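Local structure of ABC transporter, periplasmic solute-binding protein (Rhizobium meliloti, 4WED) at residues 117-120 with 121-125. The protein probably binds a solute, perhaps a peptide, nickel or heme, in the periplasm and hands it to an ABC transporter. Numbering follows the deposited sequence.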
# COMPACT_ATOMS: atom_id res chain seq x y z
N TRP A 117 -15.40 -1.40 24.48
CA TRP A 117 -14.81 -0.22 25.12
C TRP A 117 -13.79 0.44 24.21
O TRP A 117 -13.72 1.65 24.13
CB TRP A 117 -14.14 -0.65 26.43
CG TRP A 117 -13.43 0.46 27.20
CD1 TRP A 117 -13.98 1.29 28.13
CD2 TRP A 117 -12.02 0.83 27.12
NE1 TRP A 117 -13.02 2.16 28.61
CE2 TRP A 117 -11.82 1.90 28.02
CE3 TRP A 117 -10.92 0.36 26.37
CZ2 TRP A 117 -10.57 2.51 28.21
CZ3 TRP A 117 -9.69 0.97 26.55
CH2 TRP A 117 -9.52 2.03 27.47
N ASN A 118 -13.02 -0.37 23.51
CA ASN A 118 -12.07 0.09 22.49
C ASN A 118 -12.75 0.64 21.26
O ASN A 118 -12.44 1.74 20.82
CB ASN A 118 -11.17 -1.06 22.03
CG ASN A 118 -9.94 -1.21 22.89
OD1 ASN A 118 -9.00 -0.44 22.77
ND2 ASN A 118 -9.94 -2.20 23.76
N LEU A 119 -13.64 -0.15 20.70
CA LEU A 119 -14.37 0.26 19.54
C LEU A 119 -15.10 1.55 19.77
O LEU A 119 -15.11 2.43 18.91
CB LEU A 119 -15.33 -0.84 19.19
CG LEU A 119 -14.59 -2.03 18.58
CD1 LEU A 119 -15.61 -3.09 18.22
CD2 LEU A 119 -13.76 -1.67 17.35
N GLU A 120 -15.69 1.69 20.94
CA GLU A 120 -16.37 2.93 21.31
C GLU A 120 -15.41 4.13 21.43
O GLU A 120 -15.84 5.27 21.40
CB GLU A 120 -17.12 2.75 22.62
CG GLU A 120 -18.43 2.00 22.47
CD GLU A 120 -19.13 1.82 23.81
OE1 GLU A 120 -18.48 2.08 24.86
OE2 GLU A 120 -20.32 1.42 23.81
N ARG A 121 -14.12 3.86 21.58
CA ARG A 121 -13.14 4.92 21.67
C ARG A 121 -12.88 5.58 20.32
O ARG A 121 -12.44 6.72 20.29
CB ARG A 121 -11.82 4.41 22.25
CG ARG A 121 -11.82 4.37 23.77
CD ARG A 121 -10.66 3.53 24.30
NE ARG A 121 -9.80 4.24 25.25
CZ ARG A 121 -8.96 5.21 24.92
NH1 ARG A 121 -8.85 5.64 23.67
NH2 ARG A 121 -8.20 5.76 25.84
N TRP A 122 -13.13 4.89 19.21
CA TRP A 122 -12.78 5.49 17.91
C TRP A 122 -13.88 5.49 16.86
O TRP A 122 -13.88 6.34 15.96
CB TRP A 122 -11.51 4.85 17.31
CG TRP A 122 -11.64 3.39 17.01
CD1 TRP A 122 -11.34 2.33 17.86
CD2 TRP A 122 -12.07 2.83 15.79
NE1 TRP A 122 -11.59 1.14 17.22
CE2 TRP A 122 -12.03 1.41 15.94
CE3 TRP A 122 -12.48 3.38 14.57
CZ2 TRP A 122 -12.41 0.54 14.92
CZ3 TRP A 122 -12.85 2.50 13.54
CH2 TRP A 122 -12.81 1.09 13.73
N MSE A 123 -14.82 4.57 16.96
CA MSE A 123 -15.79 4.43 15.90
C MSE A 123 -16.93 5.42 15.97
O MSE A 123 -17.66 5.47 16.96
CB MSE A 123 -16.43 3.07 15.97
CG MSE A 123 -15.65 2.15 15.08
SE MSE A 123 -16.66 0.46 14.81
CE MSE A 123 -16.97 0.20 16.72
N GLY A 124 -17.11 6.17 14.89
CA GLY A 124 -18.11 7.23 14.85
C GLY A 124 -17.52 8.58 15.21
O GLY A 124 -18.20 9.59 15.08
N ILE A 125 -16.26 8.62 15.67
CA ILE A 125 -15.61 9.89 16.00
C ILE A 125 -15.33 10.58 14.67
O ILE A 125 -14.79 9.96 13.74
CB ILE A 125 -14.33 9.71 16.82
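Leu119 O accepts two backbone hydrogen bonds near the C-terminal end of helix 112-122. Met123 N, at 2.9 Å, lies almost straight out from the carbonyl and makes the straighter of the two, while Trp122 N, at 3.2 Å, donates from well above the carbonyl plane. One residue earlier in the chain, Arg121 N donates to Asn118 O at 2.8 Å, a more bent bond. The Arg121 and Trp122 bonds span three residues, the Met123 bond four; a type II beta turn from Trp122 to Ile125 follows. Gly124 takes the positive phi (95°) of that turn, where a side chain would collide with the preceding carbonyl.

Trp117 and Arg121 run side by side, one turn apart. With CG of Trp117 anti to its own amide nitrogen (chi1 178°), the indole presents a face to the arginine stem: Arg121 CD sits over the six-membered ring, 3.6 Å from its centroid, in a CH-pi contact. NE follows over the rim by CH2, and the guanidinium, its plane tilted 62° to the indole, turns an edge to the CZ2-CH2 side. A serine in place of Trp117 would probably deprive Arg121 CD and NE of this aromatic face and let the guanidinium end swing more freely.

Leu119 and Trp122 also lie alongside each other, CD2 of the leucine meeting CZ2 of the indole at 3.6 Å. Met123, a selenomethionine, puts CG against a face of the same indole.

This end of the helix packs on strand 137-144, an outermost strand of the antiparallel sheet it forms with 82-88, 93-98 and 147-152: Leu119 and Met123 both touch Leu140, and Met123 also reaches Phe137. Trp122 leans on helix 132-135, whose Ser134 OG hydrogen-bonds Gly124 N, so the helix end meets both.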